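Local coordinates for glucosidase (Croceicoccus marinus, PDB 5Z3K), which probably hydrolyses O-glycosidic bonds as a beta-glucosidase of glycoside hydrolase family 39, at residues G18-L23 / Q339-T344; L63-N68 / P114-P119; A110-A115 / D309-F314. All coordinates share one frame; numbering follows the deposited sequence.

From the N terminus, the chain first meets interaction 1 at 18-23, just ahead of the first barrel strand 25-27. Its partner 339-344 lies at the end of helix 329-341, so this contact closes a loop spanning the whole eight-stranded parallel barrel. The other two contacts fall within that span. Interaction 2 closes a short loop from 63-68 to 114-119, joining the segments that follow strands 53-55 and 104-109. Interaction 3 starts at 110-115, sharing Pro114 and Ala115 with interaction 2, and reaches 309-314, beyond strand 298-301. Interactions 2 and 3 have centres about 10 Å apart; that of interaction 1, opposite them across the chain's centre, is about 38 and 33 Å from theirs, respectively.

Interaction 1: G18-L23 / Q339-T344; sequences GNMRQL and QTLATT
Met20, present as selenomethionine, reaches across to Leu341, Thr343 and Thr340 with a folded side chain. Its CG stands anti to the backbone N (chi1 -175°), and bends at chi2 and chi3 bring CE round to Thr343 OG1 and Thr340 O. Met20 CB comes within 3.2 Å of Thr343 O. Beyond it, the selenium meets a methyl group, with Met20 SE 4.2 Å from Leu341 CD2. The terminal methyl then closes on polar atoms, Met20 CE lying 3.2 Å from Thr343 OG1. That hydroxyl is already committed: Thr343 OG1 donates to Thr340 O at 2.8 Å, almost in line with the carbonyl bond, and the backbone N of Thr343 shares the same acceptor.

Gln22, the centre of an inverse gamma turn, supplies the polar grip. Its side chain ends nearer the other segment than the direction of its CB suggests, and Gln22 NE2 donates to Leu341 O at 2.7 Å. The bond is nearly straight (168° at the hydrogen) and its acceptor lies close to the amide plane, evidence of a well-oriented donor. One backbone bond adds to it: Met20 N donates to Thr344 O at 3.0 Å.

The contact ties the lead-in to barrel strand 25-27 to the end of helix 329-341, where the chain runs on into strand 345-350 of the nine-stranded sheet. Met20, Thr340 and Leu341 all touch Leu360 of strand 357-363, while Thr340 also meets Leu373 of strand 369-376 and Leu477 of strand 474-482. The junction thus sits where the barrel meets the beta domain.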
# COMPACT_ATOMS: atom_id res chain seq x y z
N GLY A 18 16.90 -1.68 15.21
CA GLY A 18 15.49 -1.77 15.53
C GLY A 18 14.83 -2.69 14.53
O GLY A 18 15.48 -3.24 13.64
N ASN A 19 13.52 -2.84 14.68
CA ASN A 19 12.78 -3.73 13.79
C ASN A 19 12.43 -3.03 12.48
O ASN A 19 12.02 -1.86 12.47
CB ASN A 19 11.49 -4.22 14.45
CG ASN A 19 11.75 -5.21 15.56
OD1 ASN A 19 12.78 -5.90 15.57
ND2 ASN A 19 10.83 -5.30 16.50
N MSE A 20 12.58 -3.75 11.37
CA MSE A 20 12.02 -3.32 10.11
C MSE A 20 10.50 -3.43 10.21
O MSE A 20 9.99 -4.37 10.83
CB MSE A 20 12.54 -4.17 8.94
CG MSE A 20 12.08 -3.68 7.58
SE MSE A 20 13.04 -2.08 7.08
CE MSE A 20 14.69 -2.93 6.49
N ARG A 21 9.78 -2.49 9.62
CA ARG A 21 8.32 -2.48 9.70
C ARG A 21 7.74 -2.93 8.36
O ARG A 21 8.11 -2.40 7.30
CB ARG A 21 7.80 -1.08 10.08
CG ARG A 21 8.35 -0.59 11.41
CD ARG A 21 7.52 0.56 11.99
NE ARG A 21 7.61 1.75 11.15
CZ ARG A 21 6.58 2.34 10.56
NH1 ARG A 21 5.36 1.85 10.73
NH2 ARG A 21 6.77 3.43 9.82
N GLN A 22 6.83 -3.89 8.41
CA GLN A 22 6.33 -4.53 7.18
C GLN A 22 5.20 -3.69 6.59
O GLN A 22 4.02 -3.87 6.90
CB GLN A 22 5.88 -5.95 7.47
CG GLN A 22 7.02 -6.97 7.40
CD GLN A 22 8.00 -6.84 8.56
OE1 GLN A 22 7.62 -6.99 9.72
NE2 GLN A 22 9.26 -6.55 8.24
N LEU A 23 5.57 -2.75 5.72
CA LEU A 23 4.61 -1.84 5.11
C LEU A 23 4.28 -2.20 3.66
O LEU A 23 3.62 -1.41 2.97
CB LEU A 23 5.13 -0.40 5.17
CG LEU A 23 5.36 0.19 6.57
CD1 LEU A 23 5.62 1.72 6.48
CD2 LEU A 23 4.18 -0.11 7.44
N GLN A 339 11.08 -7.12 -0.79
CA GLN A 339 12.09 -8.00 -0.24
C GLN A 339 12.87 -7.30 0.86
O GLN A 339 13.23 -7.92 1.87
CB GLN A 339 13.01 -8.50 -1.34
CG GLN A 339 12.28 -9.46 -2.28
CD GLN A 339 12.94 -9.59 -3.63
OE1 GLN A 339 14.04 -9.09 -3.86
NE2 GLN A 339 12.26 -10.26 -4.56
N THR A 340 13.15 -6.01 0.68
CA THR A 340 13.86 -5.25 1.70
C THR A 340 13.01 -5.08 2.95
O THR A 340 13.51 -5.24 4.07
CB THR A 340 14.29 -3.89 1.15
OG1 THR A 340 15.09 -4.09 -0.02
CG2 THR A 340 15.10 -3.13 2.18
N LEU A 341 11.72 -4.76 2.76
CA LEU A 341 10.78 -4.59 3.88
C LEU A 341 10.48 -5.91 4.58
O LEU A 341 9.95 -5.89 5.71
CB LEU A 341 9.47 -3.96 3.38
CG LEU A 341 9.59 -2.52 2.86
CD1 LEU A 341 8.26 -1.95 2.35
CD2 LEU A 341 10.20 -1.64 3.98
N ALA A 342 10.78 -7.04 3.95
CA ALA A 342 10.53 -8.32 4.59
C ALA A 342 11.64 -8.73 5.55
O ALA A 342 11.45 -9.68 6.31
CB ALA A 342 10.35 -9.43 3.55
N THR A 343 12.79 -8.05 5.53
CA THR A 343 13.78 -8.30 6.55
C THR A 343 13.20 -7.92 7.91
O THR A 343 12.23 -7.17 8.01
CB THR A 343 15.06 -7.52 6.29
OG1 THR A 343 14.79 -6.11 6.35
CG2 THR A 343 15.62 -7.88 4.92
N THR A 344 13.77 -8.48 8.97
CA THR A 344 13.19 -8.23 10.28
C THR A 344 14.01 -7.28 11.12
O THR A 344 13.44 -6.54 11.92
CB THR A 344 12.99 -9.53 11.05
OG1 THR A 344 14.24 -10.23 11.12
CG2 THR A 344 11.96 -10.41 10.35
O HOH W 1 10.39 -6.74 11.56

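Interaction 2: L63-N68 / P114-P119; sequences LDTIDN and PANKQP
Asn116 projects its side chain into the bend made by Asp64, Thr65 and Ile66. CB points across the contact, and CG, anti to the backbone N (chi1 171°), continues toward Ile66 CD1. These two carbons share their neighbours: Asn116 CB lies 3.6 Å from Asp64 OD1 and also borders Ile66 CD1. At the next atom, Asn116 CG is 3.8 Å from Ile66 CD1, and the two side chains meet tip to tip.

The amide then divides its work. Asn116 OD1 turns back on its own segment and accepts from Gln118 N at 3.1 Å, which defines an Asx turn. Asn116 ND2 uses both hydrogens across the contact. One goes to Asp64 OD1 at 2.8 Å, essentially straight (177°) and in the amide plane; it meets the oxygen from above the carboxylate plane, while the two flat groups are turned 58° apart. The other goes to Thr65 OG1, also at 2.8 Å but more bent and tilted from the amide plane. Thr65 OG1 in turn donates to Gln118 O at 2.7 Å, so this hydroxyl accepts from one residue of 114-119 and donates to another.

The carboxylate is held from further directions: Asn68 ND2 donates to Asp64 OD2 at 3.1 Å, and Glu112 N donates to Asp64 OD1.

The contact joins the two loops that leave the C-terminal ends of barrel strands 53-55 and 104-109. Residues of both segments pack on helices, Leu63 on Tyr126, Val129 and Val130 of helix 123-138, and Pro119 on Gln171 and Met175 of helix 169-186.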
# COMPACT_ATOMS: atom_id res chain seq x y z
N LEU A 63 -20.03 -5.27 -1.27
CA LEU A 63 -21.33 -5.48 -0.63
C LEU A 63 -22.23 -4.37 -1.17
O LEU A 63 -22.33 -3.30 -0.58
CB LEU A 63 -21.22 -5.45 0.89
CG LEU A 63 -22.59 -5.57 1.58
CD1 LEU A 63 -23.29 -6.83 1.10
CD2 LEU A 63 -22.46 -5.57 3.11
N ASP A 64 -22.84 -4.62 -2.33
CA ASP A 64 -23.65 -3.58 -2.95
C ASP A 64 -24.93 -3.36 -2.14
O ASP A 64 -25.44 -4.27 -1.47
CB ASP A 64 -23.98 -3.94 -4.40
CG ASP A 64 -24.21 -2.70 -5.27
OD1 ASP A 64 -23.94 -1.57 -4.81
OD2 ASP A 64 -24.65 -2.84 -6.43
N THR A 65 -25.40 -2.12 -2.15
CA THR A 65 -26.55 -1.72 -1.35
C THR A 65 -27.86 -1.79 -2.12
O THR A 65 -28.91 -1.46 -1.57
CB THR A 65 -26.34 -0.31 -0.79
OG1 THR A 65 -25.90 0.56 -1.83
CG2 THR A 65 -25.30 -0.33 0.33
N ILE A 66 -27.82 -2.18 -3.39
CA ILE A 66 -28.99 -2.59 -4.13
C ILE A 66 -28.72 -4.00 -4.64
O ILE A 66 -27.62 -4.53 -4.51
CB ILE A 66 -29.33 -1.63 -5.29
CG1 ILE A 66 -28.16 -1.60 -6.29
CG2 ILE A 66 -29.65 -0.23 -4.75
CD1 ILE A 66 -28.33 -0.61 -7.41
N ASP A 67 -29.75 -4.62 -5.23
CA ASP A 67 -29.57 -5.94 -5.82
C ASP A 67 -28.61 -5.85 -7.00
O ASP A 67 -28.68 -4.92 -7.80
CB ASP A 67 -30.91 -6.52 -6.28
CG ASP A 67 -31.83 -6.90 -5.11
OD1 ASP A 67 -31.51 -6.58 -3.95
OD2 ASP A 67 -32.88 -7.53 -5.37
N ASN A 68 -27.72 -6.84 -7.10
CA ASN A 68 -26.63 -6.87 -8.07
C ASN A 68 -26.06 -8.28 -8.08
O ASN A 68 -25.66 -8.78 -7.02
CB ASN A 68 -25.57 -5.81 -7.71
CG ASN A 68 -24.40 -5.77 -8.68
OD1 ASN A 68 -24.23 -6.64 -9.53
ND2 ASN A 68 -23.55 -4.76 -8.53
N PRO A 114 -18.34 2.59 -9.25
CA PRO A 114 -19.23 3.76 -9.32
C PRO A 114 -20.66 3.50 -9.76
O PRO A 114 -21.44 4.45 -9.83
CB PRO A 114 -18.54 4.63 -10.37
CG PRO A 114 -18.02 3.63 -11.35
CD PRO A 114 -17.59 2.42 -10.51
N ALA A 115 -21.02 2.26 -10.08
CA ALA A 115 -22.38 2.03 -10.59
C ALA A 115 -23.42 2.43 -9.55
O ALA A 115 -24.45 3.02 -9.89
CB ALA A 115 -22.55 0.57 -11.00
N ASN A 116 -23.14 2.17 -8.28
CA ASN A 116 -24.08 2.49 -7.21
C ASN A 116 -23.33 2.95 -5.97
O ASN A 116 -22.44 2.24 -5.49
CB ASN A 116 -24.94 1.28 -6.84
CG ASN A 116 -25.76 1.53 -5.60
OD1 ASN A 116 -26.48 2.51 -5.53
ND2 ASN A 116 -25.61 0.68 -4.59
N LYS A 117 -23.72 4.11 -5.43
CA LYS A 117 -23.14 4.60 -4.19
C LYS A 117 -24.20 4.91 -3.14
O LYS A 117 -23.92 5.65 -2.18
CB LYS A 117 -22.26 5.83 -4.42
CG LYS A 117 -22.88 6.92 -5.24
CD LYS A 117 -22.43 6.81 -6.69
CE LYS A 117 -22.73 8.08 -7.47
NZ LYS A 117 -22.47 7.82 -8.91
N GLN A 118 -25.39 4.33 -3.27
CA GLN A 118 -26.46 4.64 -2.34
C GLN A 118 -26.16 4.06 -0.96
O GLN A 118 -25.51 3.02 -0.84
CB GLN A 118 -27.80 4.09 -2.85
CG GLN A 118 -28.27 4.72 -4.14
CD GLN A 118 -29.56 4.09 -4.63
OE1 GLN A 118 -30.39 3.65 -3.84
NE2 GLN A 118 -29.73 4.03 -5.95
N PRO A 119 -26.63 4.70 0.11
CA PRO A 119 -26.51 4.11 1.44
C PRO A 119 -27.43 2.90 1.60
O PRO A 119 -28.28 2.61 0.75
CB PRO A 119 -26.92 5.25 2.38
CG PRO A 119 -27.87 6.08 1.53
CD PRO A 119 -27.38 5.98 0.12

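Interaction 3: A110-A115 / D309-F314; sequences ASEIPA and DFHYNF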
# COMPACT_ATOMS: atom_id res chain seq x y z
N ALA A 110 -17.74 -1.98 0.87
CA ALA A 110 -18.18 -0.87 0.03
C ALA A 110 -19.19 -1.35 -0.99
O ALA A 110 -19.22 -2.52 -1.36
CB ALA A 110 -16.99 -0.21 -0.69
N SER A 111 -20.01 -0.40 -1.48
CA SER A 111 -20.97 -0.71 -2.53
C SER A 111 -20.26 -0.83 -3.87
O SER A 111 -19.03 -0.72 -3.97
CB SER A 111 -22.07 0.35 -2.59
OG SER A 111 -21.57 1.55 -3.17
N GLU A 112 -21.04 -1.05 -4.93
CA GLU A 112 -20.51 -1.20 -6.28
C GLU A 112 -20.23 0.17 -6.91
O GLU A 112 -20.83 0.58 -7.91
CB GLU A 112 -21.46 -2.03 -7.14
CG GLU A 112 -20.93 -2.38 -8.50
CD GLU A 112 -19.49 -2.86 -8.46
OE1 GLU A 112 -18.63 -2.21 -9.08
OE2 GLU A 112 -19.23 -3.89 -7.80
N ILE A 113 -19.30 0.88 -6.29
CA ILE A 113 -18.80 2.15 -6.85
C ILE A 113 -18.05 1.86 -8.15
O ILE A 113 -17.15 1.01 -8.15
CB ILE A 113 -17.87 2.84 -5.83
CG1 ILE A 113 -18.64 3.19 -4.56
CG2 ILE A 113 -17.19 4.04 -6.47
CD1 ILE A 113 -17.77 3.25 -3.30
N PRO A 114 -18.34 2.59 -9.25
CA PRO A 114 -19.23 3.76 -9.32
C PRO A 114 -20.66 3.50 -9.76
O PRO A 114 -21.44 4.45 -9.83
CB PRO A 114 -18.54 4.63 -10.37
CG PRO A 114 -18.02 3.63 -11.35
CD PRO A 114 -17.59 2.42 -10.51
N ALA A 115 -21.02 2.26 -10.08
CA ALA A 115 -22.38 2.03 -10.59
C ALA A 115 -23.42 2.43 -9.55
O ALA A 115 -24.45 3.02 -9.89
CB ALA A 115 -22.55 0.57 -11.00
N ASP A 309 -9.60 -2.61 -14.46
CA ASP A 309 -10.49 -2.15 -13.40
C ASP A 309 -11.89 -2.58 -13.79
O ASP A 309 -12.44 -2.08 -14.77
CB ASP A 309 -10.36 -0.63 -13.24
CG ASP A 309 -11.32 -0.03 -12.22
OD1 ASP A 309 -12.43 -0.57 -12.01
OD2 ASP A 309 -10.96 1.00 -11.63
N PHE A 310 -12.46 -3.51 -13.03
CA PHE A 310 -13.75 -4.11 -13.36
C PHE A 310 -14.91 -3.40 -12.68
O PHE A 310 -16.03 -3.92 -12.65
CB PHE A 310 -13.73 -5.59 -13.00
CG PHE A 310 -12.73 -6.38 -13.80
CD1 PHE A 310 -11.41 -6.46 -13.39
CD2 PHE A 310 -13.10 -7.02 -14.96
CE1 PHE A 310 -10.48 -7.18 -14.13
CE2 PHE A 310 -12.18 -7.75 -15.71
CZ PHE A 310 -10.86 -7.82 -15.30
N HIS A 311 -14.66 -2.22 -12.12
CA HIS A 311 -15.70 -1.36 -11.59
C HIS A 311 -15.93 -0.15 -12.47
O HIS A 311 -17.07 0.13 -12.85
CB HIS A 311 -15.32 -0.97 -10.16
CG HIS A 311 -15.00 -2.16 -9.30
ND1 HIS A 311 -15.98 -2.93 -8.72
CD2 HIS A 311 -13.82 -2.74 -8.98
CE1 HIS A 311 -15.41 -3.92 -8.05
NE2 HIS A 311 -14.10 -3.82 -8.19
N TYR A 312 -14.86 0.57 -12.82
CA TYR A 312 -14.90 1.64 -13.81
C TYR A 312 -14.77 1.13 -15.24
O TYR A 312 -15.04 1.88 -16.17
CB TYR A 312 -13.79 2.65 -13.52
CG TYR A 312 -14.09 3.55 -12.34
CD1 TYR A 312 -14.78 4.73 -12.52
CD2 TYR A 312 -13.70 3.20 -11.06
CE1 TYR A 312 -15.08 5.56 -11.44
CE2 TYR A 312 -13.99 4.01 -9.98
CZ TYR A 312 -14.68 5.19 -10.18
OH TYR A 312 -14.97 6.01 -9.11
N ASN A 313 -14.36 -0.13 -15.42
CA ASN A 313 -14.27 -0.77 -16.74
C ASN A 313 -13.33 -0.03 -17.68
O ASN A 313 -13.69 0.34 -18.81
CB ASN A 313 -15.65 -0.95 -17.36
CG ASN A 313 -16.48 -1.96 -16.60
OD1 ASN A 313 -15.99 -3.05 -16.27
ND2 ASN A 313 -17.72 -1.61 -16.29
N PHE A 314 -12.10 0.19 -17.21
CA PHE A 314 -11.00 0.70 -18.02
C PHE A 314 -9.70 0.14 -17.46
O PHE A 314 -9.71 -0.66 -16.51
CB PHE A 314 -10.99 2.23 -18.05
CG PHE A 314 -10.35 2.87 -16.84
CD1 PHE A 314 -10.79 2.56 -15.56
CD2 PHE A 314 -9.32 3.78 -16.99
CE1 PHE A 314 -10.20 3.14 -14.46
CE2 PHE A 314 -8.73 4.38 -15.88
CZ PHE A 314 -9.17 4.05 -14.61
O HOH W 2 -19.34 -0.43 -10.97
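Glu112 and His311 form a carboxylate-imidazole pair, with His311 ND1 donating to Glu112 OE1 at 2.8 Å. The evidence for good alignment is threefold: the angle at the hydrogen is 169°, the carboxylate and ring planes are 7° apart, and the syn lone pair of OE1 is used. Next to this pair, Pro114 lies over one face of the Tyr312 ring. Its CG sits 3.7 Å from the Tyr312 ring centroid, 20° off the normal, a CH-pi contact displaced toward the rim near CE1. A cis peptide bond precedes Pro114, and Pro114 CD comes within 3.3 Å of His311 O.

A water extends the first shell, donating to Glu112 OE1 at 2.7 Å and to His311 O, while accepting from Ala115 N.

Farther out, Asp309 OD1 accepts from His311 N in an Asx turn, extended by Tyr312 N to an Asx motif that holds the backbone from which both rings project, within a loop closed by a G1 beta bulge. Arg62 NH1 binds the carbonyls of Ser111 and Ile113, and His311 NE2 donates to Trp59 O. These contacts join the loops after strands 104-109 and 298-301 at the C-terminal mouth of the barrel, where TIM-barrel enzymes place their active sites.

Both ring N-H groups are used, fixing the imidazole's rotation, consistent with a protonated ring paired with the carboxylate.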